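Local coordinates for protein carbonic anhydrase (Unidentified, PDB 3R1W) that probably catalyses the reversible hydration of carbon dioxide to bicarbonate, as a trimeric beta-helical enzyme resembling the gamma-class carbonic anhydrases, at residues B[23-29]-B[42-48]. Numbering follows the deposited sequence.
Sequences GERVFVD and DDCSVWP
F27 sets the edge of its ring against one face of W47 in a T-shaped pair, with CE2 of F27 4.1 Å from CE3 of W47 and the planes 59° apart. One face of the phenyl ring carries the backbone N of D29, CB of S45 sits at its edge, and CD of P48 lies at the edge of the indole. Chi1 of 169° places CG of F27 anti to the backbone N, beside the carbonyl carbon, which brings CE2 over W47, whose NE1 is tied to OG of S45. The guanidinium of R25 grips D43 side-on: NE holds OD1 and NH2 holds OD2, each at 2.9 Å. Both oxygens lie near the guanidinium plane, but the carboxylate is turned 49° from it. K179 of the helix 162-184 also binds OD1, so an alanine in place of D43 would probably leave R25 and K179 without their shared anion and R25 freer to swing. A water links NH2 of R25 to OD2 of D42, while OD1 of D42 takes the N-H of E24 (2.7 Å) from above its carboxylate plane. Past the type II turn from G23 to V26, strands 27-28 and 45-46 pair in parallel, F27 O accepting from V46 N (2.8 Å). V28 and V46 lie on the face opposite F27 and S45, where both touch I34. Such stacking of successive coils is the hallmark of the left-handed beta-helix built from hexapeptide repeats.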
loop_
_atom_site.group_PDB
_atom_site.type_symbol
_atom_site.label_atom_id
_atom_site.label_comp_id
_atom_site.label_asym_id
_atom_site.label_seq_id
_atom_site.Cartn_x
_atom_site.Cartn_y
_atom_site.Cartn_z
ATOM N N GLY B 23 2.290 10.940 23.040
ATOM C CA GLY B 23 2.739 12.191 23.629
ATOM C C GLY B 23 1.735 13.313 23.451
ATOM O O GLY B 23 0.564 13.076 23.165
ATOM N N GLU B 24 2.201 14.546 23.617
ATOM C CA GLU B 24 1.341 15.713 23.513
ATOM C C GLU B 24 1.011 16.047 22.065
ATOM O O GLU B 24 1.883 16.009 21.200
ATOM C CB GLU B 24 2.026 16.927 24.149
ATOM C CG GLU B 24 2.470 16.717 25.582
ATOM C CD GLU B 24 1.300 16.597 26.530
ATOM O OE1 GLU B 24 0.259 17.238 26.268
ATOM O OE2 GLU B 24 1.419 15.856 27.530
ATOM N N ARG B 25 -0.247 16.403 21.822
ATOM C CA ARG B 25 -0.688 16.927 20.527
ATOM C C ARG B 25 -0.463 15.945 19.383
ATOM O O ARG B 25 -0.237 16.357 18.258
ATOM C CB ARG B 25 0.013 18.259 20.209
ATOM C CG ARG B 25 0.014 19.261 21.365
ATOM C CD ARG B 25 0.848 20.511 21.043
ATOM N NE ARG B 25 2.273 20.192 20.904
ATOM C CZ ARG B 25 3.140 20.120 21.915
ATOM N NH1 ARG B 25 2.751 20.380 23.163
ATOM N NH2 ARG B 25 4.411 19.805 21.678
ATOM N N VAL B 26 -0.525 14.650 19.673
ATOM C CA VAL B 26 -0.331 13.642 18.641
ATOM C C VAL B 26 -1.624 13.510 17.838
ATOM O O VAL B 26 -2.716 13.587 18.402
ATOM C CB VAL B 26 0.054 12.283 19.255
ATOM C CG1 VAL B 26 -0.047 11.168 18.223
ATOM C CG2 VAL B 26 1.462 12.352 19.849
ATOM N N PHE B 27 -1.505 13.369 16.524
ATOM C CA PHE B 27 -2.680 13.124 15.692
ATOM C C PHE B 27 -2.641 11.706 15.162
ATOM O O PHE B 27 -1.657 11.300 14.552
ATOM C CB PHE B 27 -2.706 14.070 14.497
ATOM C CG PHE B 27 -3.743 13.713 13.446
ATOM C CD1 PHE B 27 -5.094 13.889 13.698
ATOM C CD2 PHE B 27 -3.364 13.191 12.209
ATOM C CE1 PHE B 27 -6.050 13.562 12.734
ATOM C CE2 PHE B 27 -4.318 12.887 11.237
ATOM C CZ PHE B 27 -5.654 13.067 11.504
ATOM N N VAL B 28 -3.716 10.963 15.396
ATOM C CA VAL B 28 -3.887 9.655 14.761
ATOM C C VAL B 28 -5.204 9.688 14.008
ATOM O O VAL B 28 -6.263 9.839 14.621
ATOM C CB VAL B 28 -3.923 8.523 15.804
ATOM C CG1 VAL B 28 -4.113 7.175 15.117
ATOM C CG2 VAL B 28 -2.642 8.523 16.634
ATOM N N ASP B 29 -5.162 9.568 12.680
ATOM C CA ASP B 29 -6.408 9.565 11.932
ATOM C C ASP B 29 -7.280 8.405 12.408
ATOM O O ASP B 29 -6.762 7.341 12.743
ATOM C CB ASP B 29 -6.161 9.426 10.433
ATOM C CG ASP B 29 -7.388 9.777 9.630
ATOM O OD1 ASP B 29 -8.133 8.860 9.253
ATOM O OD2 ASP B 29 -7.622 10.978 9.402
ATOM N N ASP B 42 5.850 13.644 21.205
ATOM C CA ASP B 42 5.037 14.837 21.016
ATOM C C ASP B 42 4.980 15.244 19.543
ATOM O O ASP B 42 5.977 15.172 18.823
ATOM C CB ASP B 42 5.594 16.009 21.834
ATOM C CG ASP B 42 5.536 15.772 23.334
ATOM O OD1 ASP B 42 4.879 14.803 23.775
ATOM O OD2 ASP B 42 6.153 16.574 24.078
ATOM N N ASP B 43 3.802 15.670 19.104
ATOM C CA ASP B 43 3.631 16.249 17.772
ATOM C C ASP B 43 3.777 15.256 16.617
ATOM O O ASP B 43 3.908 15.675 15.464
ATOM C CB ASP B 43 4.578 17.451 17.558
ATOM C CG ASP B 43 4.153 18.684 18.345
ATOM O OD1 ASP B 43 2.937 18.968 18.416
ATOM O OD2 ASP B 43 5.041 19.377 18.896
ATOM N N CYS B 44 3.761 13.955 16.916
ATOM C CA CYS B 44 3.773 12.956 15.858
ATOM C C CYS B 44 2.423 12.956 15.169
ATOM O O CYS B 44 1.441 13.465 15.700
ATOM C CB CYS B 44 4.049 11.564 16.407
ATOM S SG CYS B 44 5.784 11.231 16.709
ATOM N N SER B 45 2.392 12.399 13.966
ATOM C CA SER B 45 1.154 12.350 13.205
ATOM C C SER B 45 1.099 11.050 12.432
ATOM O O SER B 45 2.075 10.644 11.813
ATOM C CB SER B 45 1.065 13.539 12.248
ATOM O OG SER B 45 2.162 13.603 11.359
ATOM N N VAL B 46 -0.052 10.396 12.490
ATOM C CA VAL B 46 -0.247 9.141 11.792
ATOM C C VAL B 46 -1.465 9.319 10.911
ATOM O O VAL B 46 -2.551 9.622 11.392
ATOM C CB VAL B 46 -0.449 7.975 12.761
ATOM C CG1 VAL B 46 -0.598 6.675 11.976
ATOM C CG2 VAL B 46 0.741 7.872 13.729
ATOM N N TRP B 47 -1.255 9.122 9.615
ATOM C CA TRP B 47 -2.167 9.591 8.577
ATOM C C TRP B 47 -3.094 8.480 8.082
ATOM O O TRP B 47 -2.954 7.330 8.502
ATOM C CB TRP B 47 -1.331 10.225 7.460
ATOM C CG TRP B 47 -0.643 11.432 8.007
ATOM C CD1 TRP B 47 0.585 11.477 8.632
ATOM C CD2 TRP B 47 -1.169 12.761 8.066
ATOM N NE1 TRP B 47 0.857 12.761 9.043
ATOM C CE2 TRP B 47 -0.202 13.567 8.708
ATOM C CE3 TRP B 47 -2.361 13.354 7.621
ATOM C CZ2 TRP B 47 -0.391 14.933 8.913
ATOM C CZ3 TRP B 47 -2.547 14.705 7.826
ATOM C CH2 TRP B 47 -1.562 15.484 8.462
ATOM N N PRO B 48 -4.079 8.828 7.233
ATOM C CA PRO B 48 -5.094 7.816 6.931
ATOM C C PRO B 48 -4.553 6.476 6.467
ATOM O O PRO B 48 -3.647 6.395 5.631
ATOM C CB PRO B 48 -5.924 8.479 5.825
ATOM C CG PRO B 48 -5.858 9.931 6.170
ATOM C CD PRO B 48 -4.434 10.142 6.662
HETATM O O HOH W 1 6.614 19.158 23.439
#